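Long-range contacts in proton-dependent oligopeptide transporter family protein (Xanthomonas campestris, PDB 6EI3), which probably carries peptides across the bacterial membrane using the proton gradient, as a major facilitator superfamily member of the POT family, seen here in an auto-inhibited state: residues A[422-427]-A[495-500]; A[416-421]-A[432-437]. All coordinates share one frame; numbering follows the deposited sequence.

Both interactions draw on helix 400-424: interaction 1 ties its C-terminal end to the segment that follows helix 471-495, and interaction 2 packs the turns just before that end against helix 430-456. Their centres lie 11 Å apart, and they touch. Phe420 meets Tyr497 edge-to-face, with Phe420 CZ 3.6 Å from Tyr497 CE2, and Ala425 CB lies 3.6 Å from Val433 CG2. Interaction 1 is a surface contact, its centre about 22 Å from the centre of the chain, and includes Arg495, which binds a monoacylglycerol lipid; interaction 2 is buried, its centre about 12 Å from that of the chain, with the Trp437 side chain about 12 Å from a bound lipid.

Interaction 1: A[422-427]-A[495-500]. With 78M ((2S)-2,3-dihydroxypropyl(7Z)-pentadec-7-enoate), chain J.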
loop_
_atom_site.group_PDB
_atom_site.type_symbol
_atom_site.label_atom_id
_atom_site.label_comp_id
_atom_site.label_asym_id
_atom_site.label_seq_id
_atom_site.Cartn_x
_atom_site.Cartn_y
_atom_site.Cartn_z
ATOM N N TYR A 422 -15.763 0.292 4.670
ATOM C CA TYR A 422 -16.488 -0.820 5.289
ATOM C C TYR A 422 -17.895 -0.396 5.727
ATOM O O TYR A 422 -18.843 -1.127 5.472
ATOM C CB TYR A 422 -15.706 -1.395 6.481
ATOM C CG TYR A 422 -14.545 -2.299 6.111
ATOM C CD1 TYR A 422 -14.585 -3.091 4.964
ATOM C CD2 TYR A 422 -13.447 -2.433 6.954
ATOM C CE1 TYR A 422 -13.543 -3.961 4.646
ATOM C CE2 TYR A 422 -12.387 -3.283 6.635
ATOM C CZ TYR A 422 -12.448 -4.058 5.486
ATOM O OH TYR A 422 -11.419 -4.915 5.178
ATOM N N SER A 423 -18.023 0.795 6.346
ATOM C CA SER A 423 -19.284 1.364 6.817
ATOM C C SER A 423 -20.284 1.637 5.687
ATOM O O SER A 423 -21.474 1.665 5.950
ATOM C CB SER A 423 -19.016 2.653 7.588
ATOM O OG SER A 423 -18.789 3.742 6.706
ATOM N N GLN A 424 -19.806 1.868 4.451
ATOM C CA GLN A 424 -20.628 2.228 3.271
ATOM C C GLN A 424 -20.942 1.061 2.346
ATOM O O GLN A 424 -21.929 1.090 1.642
ATOM C CB GLN A 424 -19.930 3.345 2.441
ATOM C CG GLN A 424 -19.521 4.582 3.245
ATOM C CD GLN A 424 -20.736 5.308 3.769
ATOM O OE1 GLN A 424 -21.565 5.811 3.007
ATOM N NE2 GLN A 424 -20.900 5.319 5.077
ATOM N N ALA A 425 -20.073 0.084 2.283
ATOM C CA ALA A 425 -20.260 -1.058 1.392
ATOM C C ALA A 425 -20.949 -2.207 2.153
ATOM O O ALA A 425 -20.899 -2.210 3.387
ATOM C CB ALA A 425 -18.899 -1.503 0.876
ATOM N N PRO A 426 -21.598 -3.189 1.478
ATOM C CA PRO A 426 -22.238 -4.292 2.231
ATOM C C PRO A 426 -21.204 -5.137 2.974
ATOM O O PRO A 426 -20.156 -5.422 2.384
ATOM C CB PRO A 426 -22.926 -5.120 1.137
ATOM C CG PRO A 426 -22.976 -4.257 -0.043
ATOM C CD PRO A 426 -21.795 -3.356 0.025
ATOM N N PRO A 427 -21.426 -5.523 4.259
ATOM C CA PRO A 427 -20.403 -6.311 4.985
ATOM C C PRO A 427 -19.997 -7.628 4.311
ATOM O O PRO A 427 -18.874 -8.084 4.493
ATOM C CB PRO A 427 -21.030 -6.521 6.367
ATOM C CG PRO A 427 -21.963 -5.371 6.517
ATOM C CD PRO A 427 -22.564 -5.210 5.143
ATOM N N ARG A 495 -17.790 16.505 -0.719
ATOM C CA ARG A 495 -18.866 17.472 -0.527
ATOM C C ARG A 495 -20.232 16.943 -1.015
ATOM O O ARG A 495 -21.237 17.157 -0.348
ATOM C CB ARG A 495 -18.506 18.820 -1.198
ATOM C CG ARG A 495 -19.618 19.877 -1.247
ATOM C CD ARG A 495 -19.952 20.465 0.120
ATOM N NE ARG A 495 -20.996 21.493 0.047
ATOM C CZ ARG A 495 -21.407 22.216 1.085
ATOM N NH1 ARG A 495 -20.871 22.035 2.286
ATOM N NH2 ARG A 495 -22.356 23.130 0.929
ATOM N N ARG A 496 -20.255 16.245 -2.155
ATOM C CA ARG A 496 -21.480 15.718 -2.750
ATOM C C ARG A 496 -21.773 14.273 -2.347
ATOM O O ARG A 496 -22.800 13.723 -2.742
ATOM C CB ARG A 496 -21.446 15.885 -4.282
ATOM C CG ARG A 496 -21.514 17.351 -4.725
ATOM C CD ARG A 496 -21.165 17.543 -6.189
ATOM N NE ARG A 496 -20.808 18.935 -6.480
ATOM C CZ ARG A 496 -21.669 19.875 -6.862
ATOM N NH1 ARG A 496 -22.957 19.586 -7.014
ATOM N NH2 ARG A 496 -21.250 21.111 -7.096
ATOM N N TYR A 497 -20.881 13.659 -1.550
ATOM C CA TYR A 497 -21.086 12.288 -1.112
ATOM C C TYR A 497 -22.182 12.192 -0.044
ATOM O O TYR A 497 -22.150 12.923 0.930
ATOM C CB TYR A 497 -19.781 11.639 -0.628
ATOM C CG TYR A 497 -19.959 10.168 -0.322
ATOM C CD1 TYR A 497 -19.918 9.217 -1.336
ATOM C CD2 TYR A 497 -20.213 9.730 0.979
ATOM C CE1 TYR A 497 -20.093 7.864 -1.061
ATOM C CE2 TYR A 497 -20.409 8.381 1.260
ATOM C CZ TYR A 497 -20.362 7.454 0.234
ATOM O OH TYR A 497 -20.569 6.131 0.496
ATOM N N ARG A 498 -23.145 11.305 -0.241
ATOM C CA ARG A 498 -24.199 11.062 0.738
ATOM C C ARG A 498 -23.841 9.828 1.605
ATOM O O ARG A 498 -23.769 8.704 1.097
ATOM C CB ARG A 498 -25.547 10.913 0.038
ATOM C CG ARG A 498 -26.719 10.616 0.969
ATOM C CD ARG A 498 -28.046 11.104 0.401
ATOM N NE ARG A 498 -28.371 10.528 -0.907
ATOM C CZ ARG A 498 -28.868 9.308 -1.099
ATOM N NH1 ARG A 498 -29.072 8.496 -0.068
ATOM N NH2 ARG A 498 -29.146 8.886 -2.325
ATOM N N MET A 499 -23.606 10.049 2.911
ATOM C CA MET A 499 -23.311 8.961 3.850
ATOM C C MET A 499 -24.568 8.056 3.983
ATOM O O MET A 499 -25.652 8.557 4.258
ATOM C CB MET A 499 -22.949 9.521 5.246
ATOM C CG MET A 499 -21.664 10.342 5.290
ATOM S SD MET A 499 -20.199 9.385 4.941
ATOM C CE MET A 499 -19.974 8.469 6.500
ATOM N N VAL A 500 -24.413 6.749 3.730
ATOM C CA VAL A 500 -25.469 5.729 3.873
ATOM C C VAL A 500 -24.776 4.544 4.575
ATOM O O VAL A 500 -24.168 3.701 3.929
ATOM C CB VAL A 500 -26.211 5.315 2.562
ATOM C CG1 VAL A 500 -27.370 4.346 2.876
ATOM C CG2 VAL A 500 -26.766 6.537 1.811
HETATM O O21 78M J . -21.684 17.957 4.910
HETATM C C20 78M J . -20.763 17.170 4.170
HETATM C C18 78M J . -19.473 17.922 3.932
HETATM O O19 78M J . -19.752 19.158 3.264
HETATM C C17 78M J . -18.473 17.112 3.142
HETATM O O2 78M J . -17.289 17.933 2.999
HETATM C C1 78M J . -16.098 17.352 3.189
HETATM O O1 78M J . -15.955 16.218 3.565
HETATM C C2 78M J . -14.974 18.296 2.867
HETATM C C3 78M J . -13.810 18.200 3.842
HETATM C C4 78M J . -12.937 19.437 3.881
HETATM C C5 78M J . -12.021 19.457 5.090
HETATM C C6 78M J . -10.986 20.579 5.083
HETATM C C7 78M J . -10.243 20.650 6.387
HETATM C C8 78M J . -9.037 21.159 6.625
HETATM C C9 78M J . -8.089 21.800 5.646
HETATM C C10 78M J . -6.926 20.886 5.246
HETATM C C11 78M J . -5.760 20.818 6.241
HETATM C C12 78M J . -4.755 21.969 6.185
HETATM C C13 78M J . -3.972 22.086 4.882
HETATM C C15 78M J . -2.691 23.598 3.324
HETATM C C14 78M J . -3.164 23.359 4.739
HETATM O O HOH W 1 -23.519 3.264 1.358
#
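Gln424, the last residue of helix 400-424, meets Tyr497 and Val500 of the segment that follows helix 471-495, and its carboxamide makes the direct hydrogen bonds between 422-427 and 495-500. Its chain is bent at chi2 (-66°), which places CD, and OE1 faces 495-500. OE1 accepts two bonds. Tyr497 OH donates one over 2.7 Å to Gln424 OE1, approaching tip to tip with a slight tilt from the carbonyl plane; amide and ring planes stand 66° apart. The Val500 N-H supplies the other, 3.1 Å from Val500 N to Gln424 OE1, nearly straight at 173°, in the carbonyl plane and on a lone pair. On the amide's other arm, Gln424 NE2 donates to Ser423 OG (3.1 Å), almost in the amide plane; with OE1 gripped twice, this should fix which way the amide is flipped. Glutamine suits the place because one flat group both donates and accepts, tyrosine because its hydroxyl bonds the amide while its ring packs against apolar neighbours. Ser423 OG is also bonded to Phe420 O.

Around this tight, buried amide the contact loosens. Met499 crosses Gln424 at about a right angle, Met499 CE 3.6 Å from Gln424 NE2, and Val500 lies at the surface. A water donates to both Gln424 O and Val500 O, bridging two acceptors that could not bond each other. Exposed Arg495 NH1 donates a hydrogen bond to O19 of lipid 78M (3.2 Å).

The Tyr497 side chain touches Arg291 and Ile295 of helix 281-306 and Leu364 of helix 363-389, while Ala425 packs on Leu289 and Tyr422 touches Lys430 of helix 430-456.

Interaction 2: A[416-421]-A[432-437]; sequences TGIEFA and VVMSFW
This is an apolar, near-antiparallel helix-helix contact, buried in the membrane-spanning bundle, where Ile418 of 416-421 meets Val433, Met434 and Trp437 of 432-437. The helices follow one another in the chain, joined by a short connection; the segment axes come within 10.4 Å at 152°, and no hydrogen bond crosses between them.

Ile418 carries most of the contact. Its CG1 stands anti to the backbone N (chi1 -165°), and the turn at chi2 (63°) swings Ile418 CD1 to Val433 CG1 at 3.7 Å and Met434 SD at 3.5 Å, the methionine crossing the isoleucine at about a right angle. The same methyl, Ile418 CD1, rests 3.7 Å from Trp437 CB. Nearer the backbone, Ile418 CB lies over one face of the Trp437 indole, 4.2 Å from the centroid of its five-membered ring, a CH-pi contact. A beta-branched isoleucine suits the place because it offers a carbon to the ring and a methyl to its neighbours.

Small residues let the large ones in. Gly417, with no side chain, lets the Trp437 indole lie close to the backbone, Trp437 CH2 4.1 Å from Gly417 CA. One turn on, Ala421 CB meets Val433 CG1 at 3.6 Å, where its CB points toward the opposing helix.

Helix 281-306 packs beside both partners: Phe296 touches Ala421 and meets the Trp437 ring, which Phe303 meets edge-to-face. Thr416 and Phe420 touch Ser363 of helix 363-389, and Phe420 also reaches Ile295 of helix 281-306.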
loop_
_atom_site.group_PDB
_atom_site.type_symbol
_atom_site.label_atom_id
_atom_site.label_comp_id
_atom_site.label_asym_id
_atom_site.label_seq_id
_atom_site.Cartn_x
_atom_site.Cartn_y
_atom_site.Cartn_z
ATOM N N THR A 416 -8.568 5.939 8.474
ATOM C CA THR A 416 -9.978 6.256 8.237
ATOM C C THR A 416 -10.561 5.600 6.968
ATOM O O THR A 416 -11.714 5.170 6.985
ATOM C CB THR A 416 -10.129 7.772 8.125
ATOM O OG1 THR A 416 -9.480 8.395 9.230
ATOM C CG2 THR A 416 -11.576 8.218 8.063
ATOM N N GLY A 417 -9.781 5.582 5.877
ATOM C CA GLY A 417 -10.213 5.102 4.572
ATOM C C GLY A 417 -10.913 3.764 4.537
ATOM O O GLY A 417 -12.003 3.632 3.976
ATOM N N ILE A 418 -10.288 2.771 5.143
ATOM C CA ILE A 418 -10.770 1.399 5.141
ATOM C C ILE A 418 -11.995 1.239 6.066
ATOM O O ILE A 418 -12.974 0.593 5.680
ATOM C CB ILE A 418 -9.566 0.428 5.418
ATOM C CG1 ILE A 418 -9.919 -1.026 5.068
ATOM C CG2 ILE A 418 -8.966 0.556 6.821
ATOM C CD1 ILE A 418 -10.224 -1.243 3.552
ATOM N N GLU A 419 -11.995 1.920 7.213
ATOM C CA GLU A 419 -13.136 1.929 8.129
ATOM C C GLU A 419 -14.338 2.633 7.446
ATOM O O GLU A 419 -15.482 2.167 7.545
ATOM C CB GLU A 419 -12.748 2.663 9.421
ATOM C CG GLU A 419 -13.695 2.407 10.581
ATOM C CD GLU A 419 -13.288 2.992 11.924
ATOM O OE1 GLU A 419 -12.075 3.226 12.140
ATOM O OE2 GLU A 419 -14.187 3.198 12.774
ATOM N N PHE A 420 -14.068 3.739 6.731
ATOM C CA PHE A 420 -15.110 4.466 6.011
ATOM C C PHE A 420 -15.703 3.565 4.925
ATOM O O PHE A 420 -16.916 3.463 4.808
ATOM C CB PHE A 420 -14.549 5.765 5.389
ATOM C CG PHE A 420 -15.426 6.336 4.300
ATOM C CD1 PHE A 420 -16.535 7.109 4.613
ATOM C CD2 PHE A 420 -15.171 6.058 2.964
ATOM C CE1 PHE A 420 -17.352 7.628 3.607
ATOM C CE2 PHE A 420 -16.005 6.561 1.960
ATOM C CZ PHE A 420 -17.095 7.336 2.293
ATOM N N ALA A 421 -14.852 2.926 4.118
ATOM C CA ALA A 421 -15.349 2.088 3.029
ATOM C C ALA A 421 -16.184 0.905 3.543
ATOM O O ALA A 421 -17.240 0.625 2.979
ATOM C CB ALA A 421 -14.202 1.612 2.177
ATOM N N VAL A 432 -13.906 -7.362 -1.380
ATOM C CA VAL A 432 -13.816 -6.486 -2.551
ATOM C C VAL A 432 -13.238 -5.128 -2.112
ATOM O O VAL A 432 -12.386 -4.575 -2.811
ATOM C CB VAL A 432 -15.197 -6.328 -3.256
ATOM C CG1 VAL A 432 -15.109 -5.404 -4.472
ATOM C CG2 VAL A 432 -15.770 -7.685 -3.654
ATOM N N VAL A 433 -13.733 -4.583 -0.972
ATOM C CA VAL A 433 -13.255 -3.317 -0.400
ATOM C C VAL A 433 -11.746 -3.412 -0.159
ATOM O O VAL A 433 -10.997 -2.520 -0.560
ATOM C CB VAL A 433 -14.007 -2.938 0.900
ATOM C CG1 VAL A 433 -13.300 -1.801 1.637
ATOM C CG2 VAL A 433 -15.459 -2.576 0.611
ATOM N N MET A 434 -11.319 -4.504 0.488
ATOM C CA MET A 434 -9.926 -4.758 0.806
ATOM C C MET A 434 -9.049 -4.893 -0.446
ATOM O O MET A 434 -7.959 -4.330 -0.476
ATOM C CB MET A 434 -9.779 -5.955 1.749
ATOM C CG MET A 434 -8.586 -5.823 2.641
ATOM S SD MET A 434 -8.757 -4.403 3.775
ATOM C CE MET A 434 -7.128 -3.836 3.750
ATOM N N SER A 435 -9.535 -5.594 -1.478
ATOM C CA SER A 435 -8.803 -5.739 -2.734
ATOM C C SER A 435 -8.563 -4.356 -3.351
ATOM O O SER A 435 -7.436 -4.067 -3.740
ATOM C CB SER A 435 -9.560 -6.640 -3.709
ATOM O OG SER A 435 -9.600 -7.975 -3.226
ATOM N N PHE A 436 -9.598 -3.484 -3.365
ATOM C CA PHE A 436 -9.502 -2.125 -3.904
ATOM C C PHE A 436 -8.558 -1.258 -3.081
ATOM O O PHE A 436 -7.917 -0.373 -3.655
ATOM C CB PHE A 436 -10.881 -1.440 -3.981
ATOM C CG PHE A 436 -11.817 -1.775 -5.126
ATOM C CD1 PHE A 436 -11.416 -2.619 -6.157
ATOM C CD2 PHE A 436 -13.104 -1.233 -5.174
ATOM C CE1 PHE A 436 -12.295 -2.955 -7.195
ATOM C CE2 PHE A 436 -13.983 -1.557 -6.223
ATOM C CZ PHE A 436 -13.569 -2.411 -7.228
ATOM N N TRP A 437 -8.524 -1.462 -1.740
ATOM C CA TRP A 437 -7.629 -0.717 -0.831
ATOM C C TRP A 437 -6.174 -1.078 -1.115
ATOM O O TRP A 437 -5.339 -0.184 -1.197
ATOM C CB TRP A 437 -7.979 -0.952 0.652
ATOM C CG TRP A 437 -7.231 -0.058 1.610
ATOM C CD1 TRP A 437 -6.413 -0.456 2.630
ATOM C CD2 TRP A 437 -7.285 1.380 1.679
ATOM N NE1 TRP A 437 -5.966 0.641 3.338
ATOM C CE2 TRP A 437 -6.479 1.780 2.769
ATOM C CE3 TRP A 437 -7.954 2.374 0.933
ATOM C CZ2 TRP A 437 -6.278 3.128 3.097
ATOM C CZ3 TRP A 437 -7.766 3.709 1.272
ATOM C CH2 TRP A 437 -6.943 4.072 2.345
#